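Long-range contacts in glycogen synthase (Cyanobacterium sp. CLg1, PDB 6GNF), which belongs to the starch and bacterial glycogen synthases, a glycosyltransferase family with the two-domain GT-B fold: residues 140-148 with 184-192; 274-282 with 293-301. One frame throughout, in Å; residues are numbered along the deposited sequence.

Interaction 1 (140-148 with 184-192); sequences SQAALAVPL and YYQSQGIFV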
ATOM      1  N   SER A 140      -7.265   3.810 -17.137  1.00 43.13           N
ATOM      2  CA  SER A 140      -6.785   5.189 -17.254  1.00 44.25           C
ATOM      3  C   SER A 140      -7.622   5.990 -18.246  1.00 43.35           C
ATOM      4  O   SER A 140      -7.934   7.140 -17.997  1.00 43.59           O
ATOM      5  CB  SER A 140      -5.313   5.214 -17.650  1.00 45.91           C
ATOM      6  OG  SER A 140      -4.557   4.578 -16.634  1.00 45.57           O
ATOM      7  N   GLN A 141      -7.974   5.373 -19.367  1.00 44.31           N
ATOM      8  CA  GLN A 141      -8.851   6.000 -20.354  1.00 45.52           C
ATOM      9  C   GLN A 141     -10.238   6.257 -19.797  1.00 44.12           C
ATOM     10  O   GLN A 141     -10.833   7.296 -20.061  1.00 44.11           O
ATOM     11  CB  GLN A 141      -9.003   5.115 -21.592  1.00 49.41           C
ATOM     12  CG  GLN A 141      -7.734   4.933 -22.394  1.00 50.17           C
ATOM     13  CD  GLN A 141      -7.884   3.870 -23.460  1.00 52.43           C
ATOM     14  OE1 GLN A 141      -8.911   3.787 -24.139  1.00 56.73           O
ATOM     15  NE2 GLN A 141      -6.868   3.040 -23.610  1.00 55.34           N
ATOM     16  N   ALA A 142     -10.787   5.274 -19.092  1.00 42.50           N
ATOM     17  CA  ALA A 142     -12.139   5.400 -18.565  1.00 43.58           C
ATOM     18  C   ALA A 142     -12.236   6.488 -17.502  1.00 43.80           C
ATOM     19  O   ALA A 142     -13.279   7.144 -17.410  1.00 45.32           O
ATOM     20  CB  ALA A 142     -12.614   4.069 -17.999  1.00 43.70           C
ATOM     21  N   ALA A 143     -11.179   6.640 -16.710  1.00 41.10           N
ATOM     22  CA  ALA A 143     -11.176   7.585 -15.596  1.00 42.81           C
ATOM     23  C   ALA A 143     -11.185   9.025 -16.078  1.00 43.35           C
ATOM     24  O   ALA A 143     -11.772   9.892 -15.458  1.00 45.21           O
ATOM     25  CB  ALA A 143      -9.964   7.348 -14.707  1.00 40.57           C
ATOM     26  N   LEU A 144     -10.542   9.278 -17.212  1.00 44.02           N
ATOM     27  CA  LEU A 144     -10.445  10.636 -17.734  1.00 43.94           C
ATOM     28  C   LEU A 144     -11.811  11.217 -18.086  1.00 44.58           C
ATOM     29  O   LEU A 144     -12.007  12.430 -17.943  1.00 47.58           O
ATOM     30  CB  LEU A 144      -9.520  10.682 -18.954  1.00 44.91           C
ATOM     31  CG  LEU A 144      -8.018  10.642 -18.660  1.00 44.05           C
ATOM     32  CD1 LEU A 144      -7.240  10.199 -19.880  1.00 44.47           C
ATOM     33  CD2 LEU A 144      -7.516  11.992 -18.181  1.00 46.46           C
ATOM     34  N   ALA A 145     -12.750  10.362 -18.493  1.00 40.52           N
ATOM     35  CA  ALA A 145     -14.084  10.819 -18.867  1.00 42.18           C
ATOM     36  C   ALA A 145     -14.964  11.145 -17.665  1.00 42.59           C
ATOM     37  O   ALA A 145     -15.975  11.836 -17.795  1.00 46.12           O
ATOM     38  CB  ALA A 145     -14.763   9.783 -19.758  1.00 41.88           C
ATOM     39  N   VAL A 146     -14.576  10.686 -16.482  1.00 42.71           N
ATOM     40  CA  VAL A 146     -15.462  10.778 -15.316  1.00 42.35           C
ATOM     41  C   VAL A 146     -15.769  12.225 -14.909  1.00 42.84           C
ATOM     42  O   VAL A 146     -16.947  12.534 -14.652  1.00 41.68           O
ATOM     43  CB  VAL A 146     -14.937   9.944 -14.130  1.00 43.15           C
ATOM     44  CG1 VAL A 146     -15.638  10.313 -12.828  1.00 43.85           C
ATOM     45  CG2 VAL A 146     -15.130   8.465 -14.422  1.00 43.89           C
ATOM     46  N   PRO A 147     -14.741  13.095 -14.840  1.00 41.38           N
ATOM     47  CA  PRO A 147     -15.038  14.495 -14.523  1.00 43.26           C
ATOM     48  C   PRO A 147     -15.940  15.204 -15.541  1.00 45.75           C
ATOM     49  O   PRO A 147     -16.577  16.199 -15.191  1.00 46.15           O
ATOM     50  CB  PRO A 147     -13.657  15.150 -14.485  1.00 42.97           C
ATOM     51  CG  PRO A 147     -12.740  14.034 -14.105  1.00 41.31           C
ATOM     52  CD  PRO A 147     -13.292  12.849 -14.857  1.00 41.35           C
ATOM     53  N   LEU A 148     -16.044  14.676 -16.757  1.00 44.41           N
ATOM     54  CA  LEU A 148     -16.871  15.304 -17.786  1.00 47.32           C
ATOM     55  C   LEU A 148     -18.295  14.757 -17.823  1.00 47.29           C
ATOM     56  O   LEU A 148     -19.205  15.455 -18.259  1.00 47.23           O
ATOM     57  CB  LEU A 148     -16.229  15.122 -19.162  1.00 48.31           C
ATOM     58  CG  LEU A 148     -14.774  15.579 -19.309  1.00 49.25           C
ATOM     59  CD1 LEU A 148     -14.246  15.206 -20.689  1.00 51.15           C
ATOM     60  CD2 LEU A 148     -14.648  17.072 -19.077  1.00 49.25           C
ATOM     61  N   TYR A 184      -5.309  12.383 -25.942  1.00 48.87           N
ATOM     62  CA  TYR A 184      -6.716  12.278 -26.304  1.00 49.43           C
ATOM     63  C   TYR A 184      -7.533  13.519 -25.961  1.00 47.28           C
ATOM     64  O   TYR A 184      -8.571  13.721 -26.554  1.00 48.55           O
ATOM     65  CB  TYR A 184      -7.360  11.090 -25.582  1.00 52.06           C
ATOM     66  CG  TYR A 184      -6.888   9.702 -25.980  1.00 54.47           C
ATOM     67  CD1 TYR A 184      -5.824   9.499 -26.866  1.00 55.69           C
ATOM     68  CD2 TYR A 184      -7.501   8.579 -25.424  1.00 57.25           C
ATOM     69  CE1 TYR A 184      -5.409   8.214 -27.201  1.00 57.26           C
ATOM     70  CE2 TYR A 184      -7.097   7.292 -25.759  1.00 59.10           C
ATOM     71  CZ  TYR A 184      -6.050   7.109 -26.639  1.00 60.25           C
ATOM     72  OH  TYR A 184      -5.661   5.827 -26.948  1.00 63.40           O
ATOM     73  N   TYR A 185      -7.093  14.326 -25.000  1.00 48.62           N
ATOM     74  CA  TYR A 185      -7.916  15.449 -24.514  1.00 48.07           C
ATOM     75  C   TYR A 185      -7.298  16.810 -24.786  1.00 50.64           C
ATOM     76  O   TYR A 185      -7.833  17.593 -25.574  1.00 49.58           O
ATOM     77  CB  TYR A 185      -8.235  15.280 -23.022  1.00 46.13           C
ATOM     78  CG  TYR A 185      -9.203  14.148 -22.775  1.00 44.91           C
ATOM     79  CD1 TYR A 185      -8.750  12.839 -22.650  1.00 43.06           C
ATOM     80  CD2 TYR A 185     -10.570  14.380 -22.715  1.00 45.16           C
ATOM     81  CE1 TYR A 185      -9.620  11.793 -22.437  1.00 43.90           C
ATOM     82  CE2 TYR A 185     -11.461  13.336 -22.507  1.00 45.07           C
ATOM     83  CZ  TYR A 185     -10.983  12.048 -22.364  1.00 44.84           C
ATOM     84  OH  TYR A 185     -11.856  11.014 -22.144  1.00 44.02           O
ATOM     85  N   GLN A 186      -6.140  17.063 -24.194  1.00 51.37           N
ATOM     86  CA  GLN A 186      -5.522  18.382 -24.287  1.00 54.34           C
ATOM     87  C   GLN A 186      -5.120  18.765 -25.704  1.00 56.61           C
ATOM     88  O   GLN A 186      -5.055  19.948 -26.018  1.00 59.17           O
ATOM     89  CB  GLN A 186      -4.324  18.480 -23.352  1.00 52.93           C
ATOM     90  CG  GLN A 186      -4.739  18.410 -21.895  1.00 52.85           C
ATOM     91  CD  GLN A 186      -3.574  18.542 -20.963  1.00 53.66           C
ATOM     92  OE1 GLN A 186      -2.497  18.027 -21.235  1.00 54.49           O
ATOM     93  NE2 GLN A 186      -3.800  19.187 -19.825  1.00 55.39           N
ATOM     94  N   SER A 187      -4.857  17.771 -26.544  1.00 55.65           N
ATOM     95  CA  SER A 187      -4.563  18.019 -27.946  1.00 55.63           C
ATOM     96  C   SER A 187      -5.780  18.571 -28.699  1.00 57.39           C
ATOM     97  O   SER A 187      -5.609  19.135 -29.768  1.00 59.58           O
ATOM     98  CB  SER A 187      -4.087  16.736 -28.616  1.00 53.86           C
ATOM     99  OG  SER A 187      -5.101  15.751 -28.560  1.00 53.26           O
ATOM    100  N   GLN A 188      -6.987  18.386 -28.164  1.00 57.82           N
ATOM    101  CA  GLN A 188      -8.196  18.991 -28.755  1.00 57.21           C
ATOM    102  C   GLN A 188      -8.757  20.122 -27.902  1.00 55.80           C
ATOM    103  O   GLN A 188      -9.919  20.455 -28.055  1.00 59.73           O
ATOM    104  CB  GLN A 188      -9.353  18.005 -28.907  1.00 57.10           C
ATOM    105  CG  GLN A 188      -9.069  16.528 -28.836  1.00 59.62           C
ATOM    106  CD  GLN A 188     -10.341  15.746 -29.060  1.00 59.75           C
ATOM    107  OE1 GLN A 188     -11.318  16.285 -29.600  1.00 62.09           O
ATOM    108  NE2 GLN A 188     -10.328  14.462 -28.700  1.00 61.58           N
ATOM    109  N   GLY A 189      -7.973  20.671 -26.984  1.00 55.12           N
ATOM    110  CA  GLY A 189      -8.458  21.750 -26.130  1.00 55.28           C
ATOM    111  C   GLY A 189      -9.405  21.372 -25.003  1.00 54.95           C
ATOM    112  O   GLY A 189     -10.086  22.237 -24.474  1.00 56.67           O
ATOM    113  N   ILE A 190      -9.412  20.107 -24.592  1.00 54.42           N
ATOM    114  CA  ILE A 190     -10.189  19.672 -23.428  1.00 52.50           C
ATOM    115  C   ILE A 190      -9.225  19.444 -22.270  1.00 51.38           C
ATOM    116  O   ILE A 190      -8.107  18.990 -22.468  1.00 54.01           O
ATOM    117  CB  ILE A 190     -10.957  18.372 -23.720  1.00 51.12           C
ATOM    118  CG1 ILE A 190     -11.791  18.524 -24.991  1.00 50.60           C
ATOM    119  CG2 ILE A 190     -11.881  18.012 -22.566  1.00 49.31           C
ATOM    120  CD1 ILE A 190     -12.362  17.219 -25.498  1.00 50.07           C
ATOM    121  N   PHE A 191      -9.667  19.736 -21.051  1.00 50.13           N
ATOM    122  CA  PHE A 191      -8.827  19.601 -19.857  1.00 48.18           C
ATOM    123  C   PHE A 191      -7.557  20.434 -19.960  1.00 49.98           C
ATOM    124  O   PHE A 191      -6.516  20.053 -19.422  1.00 47.93           O
ATOM    125  CB  PHE A 191      -8.418  18.133 -19.605  1.00 44.78           C
ATOM    126  CG  PHE A 191      -9.502  17.271 -19.011  1.00 43.30           C
ATOM    127  CD1 PHE A 191     -10.170  17.652 -17.861  1.00 43.53           C
ATOM    128  CD2 PHE A 191      -9.811  16.044 -19.581  1.00 42.48           C
ATOM    129  CE1 PHE A 191     -11.150  16.840 -17.310  1.00 43.43           C
ATOM    130  CE2 PHE A 191     -10.787  15.230 -19.029  1.00 40.24           C
ATOM    131  CZ  PHE A 191     -11.455  15.627 -17.893  1.00 40.83           C
ATOM    132  N   VAL A 192      -7.629  21.563 -20.650  1.00 52.68           N
ATOM    133  CA  VAL A 192      -6.422  22.331 -20.936  1.00 55.62           C
ATOM    134  C   VAL A 192      -5.723  22.782 -19.653  1.00 54.73           C
ATOM    135  O   VAL A 192      -4.511  22.946 -19.651  1.00 56.65           O
ATOM    136  CB  VAL A 192      -6.717  23.530 -21.871  1.00 60.71           C
ATOM    137  CG1 VAL A 192      -7.562  24.578 -21.166  1.00 64.58           C
ATOM    138  CG2 VAL A 192      -5.422  24.149 -22.377  1.00 62.24           C
TER
HETATM  139  O   HOH W   1     -10.712   8.669 -22.444  1.00 45.33           O
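The carbonyl O of Tyr185, whose ring lies against Leu144, is gripped by two backbone N-H groups: Gln188 N at 2.8 Å and Ile190 N at 3.1 Å, arriving from opposite faces of its plane. The bond from Ile190, together with that from Gly189 N to Gln186 O, makes a Schellman motif that ends helix 177-186, with Gly189 at positive phi as the C-prime residue. In this N-terminal domain of a GT-B fold, the reversal carries Ile190 and Phe191 back toward the turn between helices 132-144 and 146-149, and illustrates how a helix terminus can present aromatic side chains to a neighbouring helix.

No direct hydrogen bond joins the two segments; rings do the work. Tyr185 has CG anti to its carbonyl carbon (chi1 -70°), and two leucines meet its ring from the same side of its plane: Leu144 CB lies 3.7 Å from Tyr185 CE1 and Leu148 CD1 3.8 Å from Tyr185 CE2, both obliquely. Beyond the ring, a water in its plane sits 2.6 Å from Tyr185 OH and donates to Gln141 O at 2.8 Å. Extended Gln141 passes Tyr184 at a slant, CG and CD touching CE2, amide and ring planes 76° apart; its OE1 is taken by Asn81 N, and Tyr184 OH by Asn218 O.

Phe191 is buried deeper, with Phe167 meeting its ring edge-to-face. Leu144 O lies at the rim near the ring plane, 3.2 Å from Phe191 CE2, where the aromatic hydrogens probably offer it a weakly positive edge. Pro147 CB shares that edge, and Leu148 CG comes in obliquely by CZ. At the backbone of Phe191, Gln186 NE2 donates within its own amide plane to Phe191 O, at 2.9 Å and a nearly straight 170°.

Interaction 2 (274-282 with 293-301); sequences NFAHEVTSS and ARDVGLTGI
The guanidinium of Arg294 meets Thr280 at its edge: Thr280 O lies in the guanidinium plane, 2.8 Å from Arg294 NH1, with an N-H...O angle of 160°. Relative to the carbonyl plane of Thr280 the donor stands above, off the lone pairs. CG and CD of the arginine pass close to the same oxygen, and a bend at chi3 beyond them brings NH1 back to it; Asp290 forms a salt bridge with NH1. In the helix itself, the Phe275 ring takes Val279 CG2 on one face, offset toward the rim, and Glu278 OE1 at its edge.

The elements joined belong to a beta-alpha-beta crossover of the N-terminal Rossmann-like domain: strand 267-270 leads into helix 273-281, and the chain returns through helix 290-296 to strand 298-300, which lies parallel to 267-270 at the border of the sheet. Helix 274-281 runs nearly antiparallel to strand 298-300, their N-to-C directions 154° apart and their axes approaching to 6.8 Å. Small residues permit this closeness: Ala276 CB rests 3.8 Å from Gly300 N. Further along, the side chains of Val279 and Leu298 cross at about a right angle, with Val279 CG1 3.7 Å from Leu298 CD2. Thr280 places OG1 between its backbone N and carbonyl carbon (chi1 53°), where it donates to Ala276 O at 3.0 Å; this turns CG2 toward Ala293 CB, 3.7 Å off.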
ATOM      1  N   ASN A 274      11.336  10.293   3.804  1.00 60.61           N
ATOM      2  CA  ASN A 274      12.555   9.484   3.814  1.00 61.39           C
ATOM      3  C   ASN A 274      12.573   8.495   2.658  1.00 60.97           C
ATOM      4  O   ASN A 274      13.640   8.197   2.126  1.00 63.40           O
ATOM      5  CB  ASN A 274      12.743   8.761   5.157  1.00 61.00           C
ATOM      6  CG  ASN A 274      14.092   8.069   5.258  1.00 62.35           C
ATOM      7  OD1 ASN A 274      15.134   8.693   5.086  1.00 62.29           O
ATOM      8  ND2 ASN A 274      14.077   6.768   5.512  1.00 62.89           N
ATOM      9  N   PHE A 275      11.404   7.977   2.285  1.00 59.40           N
ATOM     10  CA  PHE A 275      11.317   7.112   1.109  1.00 58.55           C
ATOM     11  C   PHE A 275      11.661   7.884  -0.162  1.00 58.11           C
ATOM     12  O   PHE A 275      12.373   7.368  -1.025  1.00 57.04           O
ATOM     13  CB  PHE A 275       9.937   6.483   0.982  1.00 56.84           C
ATOM     14  CG  PHE A 275       9.801   5.559  -0.202  1.00 57.05           C
ATOM     15  CD1 PHE A 275      10.648   4.467  -0.343  1.00 57.76           C
ATOM     16  CD2 PHE A 275       8.829   5.775  -1.160  1.00 54.74           C
ATOM     17  CE1 PHE A 275      10.526   3.614  -1.426  1.00 56.67           C
ATOM     18  CE2 PHE A 275       8.701   4.926  -2.243  1.00 54.43           C
ATOM     19  CZ  PHE A 275       9.549   3.842  -2.375  1.00 54.69           C
ATOM     20  N   ALA A 276      11.173   9.120  -0.260  1.00 58.94           N
ATOM     21  CA  ALA A 276      11.469   9.974  -1.416  1.00 59.15           C
ATOM     22  C   ALA A 276      12.980  10.148  -1.548  1.00 61.79           C
ATOM     23  O   ALA A 276      13.539  10.053  -2.639  1.00 62.52           O
ATOM     24  CB  ALA A 276      10.797  11.332  -1.256  1.00 58.01           C
ATOM     25  N   HIS A 277      13.617  10.395  -0.408  1.00 64.91           N
ATOM     26  CA  HIS A 277      15.063  10.493  -0.312  1.00 68.85           C
ATOM     27  C   HIS A 277      15.744   9.225  -0.815  1.00 66.44           C
ATOM     28  O   HIS A 277      16.718   9.302  -1.544  1.00 64.99           O
ATOM     29  CB  HIS A 277      15.436  10.742   1.144  1.00 74.09           C
ATOM     30  CG  HIS A 277      16.840  11.193   1.336  1.00 83.38           C
ATOM     31  ND1 HIS A 277      17.912  10.407   0.973  1.00 86.51           N
ATOM     32  CD2 HIS A 277      17.363  12.296   1.925  1.00 88.31           C
ATOM     33  CE1 HIS A 277      19.035  11.023   1.289  1.00 88.41           C
ATOM     34  NE2 HIS A 277      18.729  12.171   1.866  1.00 91.18           N
ATOM     35  N   GLU A 278      15.250   8.065  -0.391  1.00 64.29           N
ATOM     36  CA  GLU A 278      15.833   6.788  -0.810  1.00 63.67           C
ATOM     37  C   GLU A 278      15.714   6.593  -2.307  1.00 62.57           C
ATOM     38  O   GLU A 278      16.669   6.183  -2.961  1.00 64.11           O
ATOM     39  CB  GLU A 278      15.160   5.619  -0.098  1.00 63.91           C
ATOM     40  CG  GLU A 278      15.568   5.464   1.355  1.00 64.98           C
ATOM     41  CD  GLU A 278      14.741   4.446   2.111  1.00 64.88           C
ATOM     42  OE1 GLU A 278      13.616   4.122   1.686  1.00 65.00           O
ATOM     43  OE2 GLU A 278      15.256   3.969   3.143  1.00 63.03           O
ATOM     44  N   VAL A 279      14.551   6.930  -2.856  1.00 61.54           N
ATOM     45  CA  VAL A 279      14.274   6.713  -4.273  1.00 60.45           C
ATOM     46  C   VAL A 279      15.202   7.544  -5.155  1.00 62.65           C
ATOM     47  O   VAL A 279      15.711   7.044  -6.153  1.00 61.59           O
ATOM     48  CB  VAL A 279      12.798   7.022  -4.605  1.00 59.24           C
ATOM     49  CG1 VAL A 279      12.567   7.097  -6.109  1.00 58.58           C
ATOM     50  CG2 VAL A 279      11.897   5.960  -4.000  1.00 58.86           C
ATOM     51  N   THR A 280      15.415   8.803  -4.786  1.00 64.36           N
ATOM     52  CA  THR A 280      16.209   9.711  -5.616  1.00 66.83           C
ATOM     53  C   THR A 280      17.717   9.565  -5.388  1.00 70.97           C
ATOM     54  O   THR A 280      18.502  10.174  -6.108  1.00 74.63           O
ATOM     55  CB  THR A 280      15.811  11.178  -5.372  1.00 64.90           C
ATOM     56  OG1 THR A 280      15.872  11.459  -3.975  1.00 65.28           O
ATOM     57  CG2 THR A 280      14.401  11.428  -5.844  1.00 62.39           C
ATOM     58  N   SER A 281      18.121   8.785  -4.389  1.00 72.63           N
ATOM     59  CA  SER A 281      19.531   8.730  -3.982  1.00 75.20           C
ATOM     60  C   SER A 281      20.370   7.606  -4.570  1.00 75.69           C
ATOM     61  O   SER A 281      21.588   7.720  -4.561  1.00 79.87           O
ATOM     62  CB  SER A 281      19.643   8.633  -2.469  1.00 76.15           C
ATOM     63  OG  SER A 281      19.135   9.789  -1.832  1.00 78.32           O
ATOM     64  N   SER A 282      19.769   6.512  -5.028  1.00 74.71           N
ATOM     65  CA  SER A 282      20.562   5.425  -5.615  1.00 76.86           C
ATOM     66  C   SER A 282      19.732   4.454  -6.441  1.00 76.63           C
ATOM     67  O   SER A 282      18.527   4.322  -6.216  1.00 76.61           O
ATOM     68  CB  SER A 282      21.302   4.636  -4.520  1.00 79.05           C
ATOM     69  OG  SER A 282      20.444   3.775  -3.794  1.00 78.53           O
ATOM     70  N   ALA A 293      13.437  10.022 -11.165  1.00 62.46           N
ATOM     71  CA  ALA A 293      12.850  10.678  -9.993  1.00 60.74           C
ATOM     72  C   ALA A 293      13.571  11.979  -9.638  1.00 62.97           C
ATOM     73  O   ALA A 293      12.916  12.991  -9.377  1.00 61.48           O
ATOM     74  CB  ALA A 293      12.849   9.730  -8.804  1.00 61.07           C
ATOM     75  N   ARG A 294      14.906  11.950  -9.663  1.00 66.12           N
ATOM     76  CA  ARG A 294      15.719  13.157  -9.490  1.00 71.22           C
ATOM     77  C   ARG A 294      15.416  14.219 -10.533  1.00 71.48           C
ATOM     78  O   ARG A 294      15.313  15.394 -10.216  1.00 74.65           O
ATOM     79  CB  ARG A 294      17.207  12.846  -9.604  1.00 76.71           C
ATOM     80  CG  ARG A 294      17.831  12.325  -8.339  1.00 80.99           C
ATOM     81  CD  ARG A 294      19.340  12.428  -8.408  1.00 86.66           C
ATOM     82  NE  ARG A 294      19.929  11.686  -9.527  1.00 92.77           N
ATOM     83  CZ  ARG A 294      20.207  10.378  -9.526  1.00 96.76           C
ATOM     84  NH1 ARG A 294      19.941   9.610  -8.469  1.00 95.58           N
ATOM     85  NH2 ARG A 294      20.751   9.824 -10.605  1.00 99.11           N
ATOM     86  N   ASP A 295      15.392  13.803 -11.790  1.00 71.34           N
ATOM     87  CA  ASP A 295      15.124  14.699 -12.899  1.00 72.49           C
ATOM     88  C   ASP A 295      13.786  15.414 -12.715  1.00 71.63           C
ATOM     89  O   ASP A 295      13.702  16.629 -12.858  1.00 71.83           O
ATOM     90  CB  ASP A 295      15.124  13.898 -14.205  1.00 75.78           C
ATOM     91  CG  ASP A 295      14.886  14.755 -15.428  1.00 79.18           C
ATOM     92  OD1 ASP A 295      15.391  15.895 -15.490  1.00 84.81           O
ATOM     93  OD2 ASP A 295      14.189  14.268 -16.348  1.00 80.78           O
ATOM     94  N   VAL A 296      12.756  14.657 -12.359  1.00 68.35           N
ATOM     95  CA  VAL A 296      11.402  15.188 -12.251  1.00 65.99           C
ATOM     96  C   VAL A 296      11.160  15.868 -10.900  1.00 65.35           C
ATOM     97  O   VAL A 296      10.350  16.795 -10.817  1.00 64.12           O
ATOM     98  CB  VAL A 296      10.392  14.053 -12.508  1.00 66.54           C
ATOM     99  CG1 VAL A 296       8.999  14.389 -11.993  1.00 68.87           C
ATOM    100  CG2 VAL A 296      10.356  13.742 -13.996  1.00 65.71           C
ATOM    101  N   GLY A 297      11.901  15.458  -9.866  1.00 63.92           N
ATOM    102  CA  GLY A 297      11.648  15.925  -8.511  1.00 62.52           C
ATOM    103  C   GLY A 297      10.554  15.095  -7.870  1.00 61.02           C
ATOM    104  O   GLY A 297       9.512  14.846  -8.474  1.00 59.32           O
ATOM    105  N   LEU A 298      10.800  14.648  -6.644  1.00 61.46           N
ATOM    106  CA  LEU A 298       9.899  13.765  -5.928  1.00 61.63           C
ATOM    107  C   LEU A 298       9.840  14.196  -4.466  1.00 64.22           C
ATOM    108  O   LEU A 298      10.854  14.235  -3.792  1.00 66.65           O
ATOM    109  CB  LEU A 298      10.397  12.315  -6.033  1.00 60.21           C
ATOM    110  CG  LEU A 298       9.591  11.221  -5.329  1.00 57.70           C
ATOM    111  CD1 LEU A 298       8.189  11.116  -5.918  1.00 56.44           C
ATOM    112  CD2 LEU A 298      10.307   9.889  -5.444  1.00 58.64           C
ATOM    113  N   THR A 299       8.642  14.533  -3.989  1.00 66.02           N
ATOM    114  CA  THR A 299       8.411  14.950  -2.603  1.00 64.14           C
ATOM    115  C   THR A 299       7.605  13.882  -1.881  1.00 61.69           C
ATOM    116  O   THR A 299       6.694  13.289  -2.461  1.00 59.37           O
ATOM    117  CB  THR A 299       7.587  16.252  -2.555  1.00 65.67           C
ATOM    118  OG1 THR A 299       8.274  17.268  -3.273  1.00 71.67           O
ATOM    119  CG2 THR A 299       7.370  16.729  -1.133  1.00 66.74           C
ATOM    120  N   GLY A 300       7.911  13.687  -0.599  1.00 59.53           N
ATOM    121  CA  GLY A 300       7.232  12.712   0.230  1.00 57.34           C
ATOM    122  C   GLY A 300       6.348  13.360   1.276  1.00 58.55           C
ATOM    123  O   GLY A 300       6.706  14.381   1.865  1.00 59.58           O
ATOM    124  N   ILE A 301       5.185  12.752   1.501  1.00 58.11           N
ATOM    125  CA  ILE A 301       4.270  13.143   2.568  1.00 58.62           C
ATOM    126  C   ILE A 301       3.862  11.879   3.306  1.00 55.55           C
ATOM    127  O   ILE A 301       3.265  10.989   2.717  1.00 51.02           O
ATOM    128  CB  ILE A 301       3.005  13.828   2.015  1.00 60.00           C
ATOM    129  CG1 ILE A 301       3.382  15.103   1.263  1.00 62.39           C
ATOM    130  CG2 ILE A 301       2.040  14.153   3.147  1.00 59.83           C
ATOM    131  CD1 ILE A 301       2.224  15.731   0.523  1.00 63.91           C
TER

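Both contacts belong to the N-terminal domain, yet they hold different elements: interaction 1 joins the ends of helices that flank the sheet, its centre about 27 Å from the centre of the chain, and interaction 2 seats a helix on an edge strand of the sheet, its centre about 18 Å from that point. Their centres are about 29 Å apart and they do not touch. Each is partly buried. Large aromatic rings and a bridging water fill the first, whereas the second is aliphatic, with an alanine and a glycine allowing helix and strand to come close, and adds a direct arginine bond at an exposed margin. Helix 273-281 also reaches the other domain, through Asn274 and Glu278 to Gly456.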